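Local coordinates for protein CalG4 (PDB 3IA7) that has the GT-B fold found in many glycosyltransferases, with two domains that each hold a parallel beta sheet flanked by helices, at residues F314-F326 and V337-L351. Numbering follows the deposited sequence.
Sequences FAAGVPLVLVPHF and VIELGLGSVLRPDQL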
loop_
_atom_site.group_PDB
_atom_site.type_symbol
_atom_site.label_atom_id
_atom_site.label_comp_id
_atom_site.label_asym_id
_atom_site.label_seq_id
_atom_site.Cartn_x
_atom_site.Cartn_y
_atom_site.Cartn_z
ATOM N N PHE A 314 0.869 5.485 13.933
ATOM C CA PHE A 314 1.416 4.534 14.893
ATOM C C PHE A 314 2.183 3.358 14.249
ATOM O O PHE A 314 3.145 2.921 14.839
ATOM C CB PHE A 314 0.306 4.014 15.792
ATOM C CG PHE A 314 -0.349 5.089 16.628
ATOM C CD1 PHE A 314 0.324 6.282 16.957
ATOM C CD2 PHE A 314 -1.637 4.900 17.065
ATOM C CE1 PHE A 314 -0.286 7.261 17.753
ATOM C CE2 PHE A 314 -2.259 5.821 17.839
ATOM C CZ PHE A 314 -1.610 7.032 18.177
ATOM N N ALA A 315 1.768 2.881 13.051
ATOM C CA ALA A 315 2.517 1.833 12.300
ATOM C C ALA A 315 3.991 2.238 12.145
ATOM O O ALA A 315 4.864 1.387 12.090
ATOM C CB ALA A 315 1.914 1.585 10.893
ATOM N N ALA A 316 4.230 3.544 12.044
ATOM C CA ALA A 316 5.594 4.037 11.903
ATOM C C ALA A 316 6.226 4.499 13.230
ATOM O O ALA A 316 7.336 5.087 13.228
ATOM C CB ALA A 316 5.668 5.151 10.821
ATOM N N GLY A 317 5.509 4.290 14.340
ATOM C CA GLY A 317 5.949 4.747 15.688
ATOM C C GLY A 317 6.040 6.262 15.826
ATOM O O GLY A 317 6.858 6.742 16.592
ATOM N N VAL A 318 5.145 6.997 15.184
ATOM C CA VAL A 318 5.141 8.472 15.253
ATOM C C VAL A 318 4.030 8.950 16.160
ATOM O O VAL A 318 2.851 8.651 15.879
ATOM C CB VAL A 318 4.885 9.093 13.864
ATOM C CG1 VAL A 318 4.836 10.650 13.897
ATOM C CG2 VAL A 318 5.970 8.608 12.898
ATOM N N PRO A 319 4.381 9.736 17.185
ATOM C CA PRO A 319 3.352 10.277 18.075
ATOM C C PRO A 319 2.532 11.413 17.425
ATOM O O PRO A 319 3.012 12.078 16.505
ATOM C CB PRO A 319 4.152 10.787 19.306
ATOM C CG PRO A 319 5.494 11.151 18.763
ATOM C CD PRO A 319 5.749 10.158 17.577
ATOM N N LEU A 320 1.311 11.636 17.903
ATOM C CA LEU A 320 0.373 12.546 17.193
ATOM C C LEU A 320 0.047 13.809 17.995
ATOM O O LEU A 320 -0.080 13.770 19.234
ATOM C CB LEU A 320 -0.941 11.808 16.900
ATOM C CG LEU A 320 -0.931 10.708 15.827
ATOM C CD1 LEU A 320 0.288 9.877 15.952
ATOM C CD2 LEU A 320 -2.146 9.842 16.032
ATOM N N VAL A 321 -0.122 14.924 17.287
ATOM C CA VAL A 321 -0.882 16.035 17.833
ATOM C C VAL A 321 -2.173 16.081 16.993
ATOM O O VAL A 321 -2.118 16.061 15.751
ATOM C CB VAL A 321 -0.136 17.359 17.767
ATOM C CG1 VAL A 321 -0.992 18.509 18.358
ATOM C CG2 VAL A 321 1.221 17.234 18.537
ATOM N N LEU A 322 -3.302 16.046 17.683
ATOM C CA LEU A 322 -4.617 15.924 17.062
ATOM C C LEU A 322 -5.347 17.258 17.012
ATOM O O LEU A 322 -5.309 18.042 17.970
ATOM C CB LEU A 322 -5.449 14.876 17.805
ATOM C CG LEU A 322 -4.943 13.426 17.597
ATOM C CD1 LEU A 322 -6.000 12.437 17.942
ATOM C CD2 LEU A 322 -4.465 13.074 16.185
ATOM N N VAL A 323 -6.010 17.507 15.887
ATOM C CA VAL A 323 -6.935 18.631 15.750
ATOM C C VAL A 323 -8.287 18.053 15.247
ATOM O O VAL A 323 -8.647 18.164 14.057
ATOM C CB VAL A 323 -6.304 19.721 14.884
ATOM C CG1 VAL A 323 -5.188 20.470 15.703
ATOM C CG2 VAL A 323 -5.722 19.174 13.572
ATOM N N PRO A 324 -9.017 17.369 16.152
ATOM C CA PRO A 324 -10.228 16.602 15.798
ATOM C C PRO A 324 -11.418 17.413 15.313
ATOM O O PRO A 324 -12.322 16.838 14.695
ATOM C CB PRO A 324 -10.639 15.925 17.111
ATOM C CG PRO A 324 -9.539 16.108 18.055
ATOM C CD PRO A 324 -8.706 17.264 17.593
ATOM N N HIS A 325 -11.465 18.708 15.623
ATOM C CA HIS A 325 -12.605 19.513 15.183
ATOM C C HIS A 325 -12.696 19.618 13.642
ATOM O O HIS A 325 -13.740 20.006 13.095
ATOM C CB HIS A 325 -12.579 20.891 15.841
ATOM C CG HIS A 325 -11.568 21.829 15.258
ATOM N ND1 HIS A 325 -10.221 21.755 15.550
ATOM C CD2 HIS A 325 -11.718 22.891 14.428
ATOM C CE1 HIS A 325 -9.584 22.719 14.910
ATOM N NE2 HIS A 325 -10.468 23.421 14.220
ATOM N N PHE A 326 -11.612 19.258 12.950
ATOM C CA PHE A 326 -11.607 19.318 11.485
ATOM C C PHE A 326 -12.369 18.159 10.851
ATOM O O PHE A 326 -12.860 18.288 9.737
ATOM C CB PHE A 326 -10.180 19.434 10.922
ATOM C CG PHE A 326 -9.570 20.803 11.099
ATOM C CD1 PHE A 326 -10.159 21.928 10.521
ATOM C CD2 PHE A 326 -8.408 20.970 11.848
ATOM C CE1 PHE A 326 -9.589 23.190 10.688
ATOM C CE2 PHE A 326 -7.836 22.228 12.017
ATOM C CZ PHE A 326 -8.429 23.342 11.434
ATOM N N VAL A 337 -6.919 7.918 21.399
ATOM C CA VAL A 337 -5.514 8.327 21.387
ATOM C C VAL A 337 -5.136 9.098 22.661
ATOM O O VAL A 337 -4.115 8.813 23.271
ATOM C CB VAL A 337 -5.180 9.133 20.116
ATOM C CG1 VAL A 337 -3.842 9.801 20.203
ATOM C CG2 VAL A 337 -5.259 8.178 18.873
ATOM N N ILE A 338 -5.962 10.057 23.057
ATOM C CA ILE A 338 -5.711 10.827 24.297
ATOM C C ILE A 338 -5.822 9.920 25.534
ATOM O O ILE A 338 -4.963 9.948 26.414
ATOM C CB ILE A 338 -6.699 12.031 24.419
ATOM C CG1 ILE A 338 -6.633 12.988 23.205
ATOM C CG2 ILE A 338 -6.543 12.772 25.761
ATOM C CD1 ILE A 338 -5.235 13.238 22.598
ATOM N N GLU A 339 -6.860 9.088 25.574
ATOM C CA GLU A 339 -7.053 8.128 26.677
ATOM C C GLU A 339 -5.847 7.199 26.899
ATOM O O GLU A 339 -5.457 6.878 28.032
ATOM C CB GLU A 339 -8.310 7.283 26.399
ATOM C CG GLU A 339 -8.823 6.534 27.585
ATOM C CD GLU A 339 -9.806 5.417 27.234
ATOM O OE1 GLU A 339 -10.146 5.226 26.031
ATOM O OE2 GLU A 339 -10.221 4.717 28.202
ATOM N N LEU A 340 -5.249 6.763 25.813
ATOM C CA LEU A 340 -4.102 5.896 25.869
ATOM C C LEU A 340 -2.759 6.632 25.998
ATOM O O LEU A 340 -1.703 5.987 26.065
ATOM C CB LEU A 340 -4.064 4.984 24.612
ATOM C CG LEU A 340 -5.264 4.008 24.542
ATOM C CD1 LEU A 340 -5.162 3.165 23.310
ATOM C CD2 LEU A 340 -5.234 3.141 25.803
ATOM N N GLY A 341 -2.781 7.949 25.941
ATOM C CA GLY A 341 -1.511 8.720 26.033
ATOM C C GLY A 341 -0.611 8.555 24.834
ATOM O O GLY A 341 0.613 8.500 24.979
ATOM N N LEU A 342 -1.206 8.439 23.634
ATOM C CA LEU A 342 -0.443 8.215 22.392
ATOM C C LEU A 342 -0.331 9.499 21.575
ATOM O O LEU A 342 0.239 9.525 20.477
ATOM C CB LEU A 342 -1.127 7.149 21.501
ATOM C CG LEU A 342 -1.346 5.808 22.208
ATOM C CD1 LEU A 342 -2.207 4.889 21.302
ATOM C CD2 LEU A 342 0.040 5.155 22.492
ATOM N N GLY A 343 -0.912 10.568 22.111
ATOM C CA GLY A 343 -0.923 11.872 21.431
ATOM C C GLY A 343 -1.560 12.939 22.337
ATOM O O GLY A 343 -2.200 12.631 23.358
ATOM N N SER A 344 -1.384 14.184 21.938
ATOM C CA SER A 344 -2.055 15.306 22.551
ATOM C C SER A 344 -3.110 15.884 21.580
ATOM O O SER A 344 -3.232 15.454 20.419
ATOM C CB SER A 344 -1.019 16.350 22.950
ATOM O OG SER A 344 -0.385 16.862 21.795
ATOM N N VAL A 345 -3.887 16.829 22.073
ATOM C CA VAL A 345 -4.953 17.425 21.295
ATOM C C VAL A 345 -4.858 18.948 21.382
ATOM O O VAL A 345 -4.583 19.489 22.448
ATOM C CB VAL A 345 -6.332 16.898 21.760
ATOM C CG1 VAL A 345 -6.648 17.300 23.215
ATOM C CG2 VAL A 345 -7.447 17.356 20.820
ATOM N N LEU A 346 -5.054 19.632 20.252
ATOM C CA LEU A 346 -5.216 21.086 20.260
ATOM C C LEU A 346 -6.672 21.425 19.993
ATOM O O LEU A 346 -7.306 20.808 19.136
ATOM C CB LEU A 346 -4.357 21.747 19.189
ATOM C CG LEU A 346 -2.826 21.797 19.393
ATOM C CD1 LEU A 346 -2.157 22.174 18.109
ATOM C CD2 LEU A 346 -2.502 22.807 20.462
ATOM N N ARG A 347 -7.192 22.400 20.723
ATOM C CA ARG A 347 -8.541 22.923 20.423
ATOM C C ARG A 347 -8.520 24.064 19.414
ATOM O O ARG A 347 -7.456 24.625 19.149
ATOM C CB ARG A 347 -9.302 23.336 21.696
ATOM C CG ARG A 347 -9.515 22.185 22.692
ATOM C CD ARG A 347 -10.107 20.912 22.059
ATOM N NE ARG A 347 -10.152 19.809 23.020
ATOM C CZ ARG A 347 -10.747 18.631 22.818
ATOM N NH1 ARG A 347 -11.391 18.376 21.675
ATOM N NH2 ARG A 347 -10.706 17.702 23.771
ATOM N N PRO A 348 -9.700 24.392 18.833
ATOM C CA PRO A 348 -9.850 25.533 17.936
ATOM C C PRO A 348 -9.213 26.826 18.459
ATOM O O PRO A 348 -8.604 27.546 17.666
ATOM C CB PRO A 348 -11.376 25.689 17.835
ATOM C CG PRO A 348 -11.865 24.307 17.923
ATOM C CD PRO A 348 -10.985 23.664 18.970
ATOM N N ASP A 349 -9.331 27.127 19.754
ATOM C CA ASP A 349 -8.686 28.346 20.264
ATOM C C ASP A 349 -7.173 28.234 20.472
ATOM O O ASP A 349 -6.517 29.197 20.830
ATOM C CB ASP A 349 -9.383 28.982 21.486
ATOM C CG ASP A 349 -9.992 27.974 22.478
ATOM O OD1 ASP A 349 -9.773 26.743 22.423
ATOM O OD2 ASP A 349 -10.746 28.463 23.351
ATOM N N GLN A 350 -6.616 27.066 20.191
ATOM C CA GLN A 350 -5.219 26.804 20.490
ATOM C C GLN A 350 -4.369 26.701 19.221
ATOM O O GLN A 350 -3.343 26.048 19.215
ATOM C CB GLN A 350 -5.117 25.560 21.388
ATOM C CG GLN A 350 -6.026 25.686 22.618
ATOM C CD GLN A 350 -6.137 24.455 23.513
ATOM O OE1 GLN A 350 -6.356 23.345 23.049
ATOM N NE2 GLN A 350 -6.042 24.680 24.831
ATOM N N LEU A 351 -4.800 27.372 18.150
ATOM C CA LEU A 351 -4.203 27.205 16.815
ATOM C C LEU A 351 -3.399 28.396 16.267
ATOM O O LEU A 351 -3.155 28.470 15.058
ATOM C CB LEU A 351 -5.296 26.860 15.798
ATOM C CG LEU A 351 -6.172 25.654 16.126
ATOM C CD1 LEU A 351 -7.370 25.595 15.139
ATOM C CD2 LEU A 351 -5.309 24.393 16.127
HETATM O O HOH W 1 -9.646 20.399 17.582
#
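Leu320, Val321 and Leu322 pair in parallel with Gly343, Ser344 and Val345. Three main-chain hydrogen bonds hold the ladder: Ser344 N to Leu320 O, Leu322 N to Ser344 O and Leu346 N to Leu322 O (2.8 Å). A weak bond from Leu320 N to Leu342 O precedes them.

Mostly apolar side chains pack on both faces of the pair. On one, Leu322 CD1 reaches Val337 on the helix. The Phe314 ring takes Val337 CG2 at its edge, and its CZ lies 3.4 Å from Leu342 CB. On the other, Val321 CG1 meets Leu346 CD1, and Ser344 OG lies 3.7 Å from Val321 CG2. Leu363 of helix 353-365 is also against Val321.

Strand 320-322, helix 331-339 and strand 343-345 form a beta-alpha-beta crossover in the C-terminal sheet of this GT-B fold. Within this chain, strand 343-345 is at one edge of the sheet, and 320-322 also bonds to strand 298-303.

Beyond the strands, His325 packs by CH-pi contact. Pro348 CG sits over the centre of one ring face, 3.7 Å from the centroid, and Phe326 lies against the opposite face. His325 CG lies between its own backbone N and carbonyl carbon (chi1 76°), which turns the ring toward Pro348. Leu351 CD1 touches His325 CE1 at 3.6 Å.

One water joins the segments here. It accepts from His325 N and donates to Leu346 O (2.8 Å).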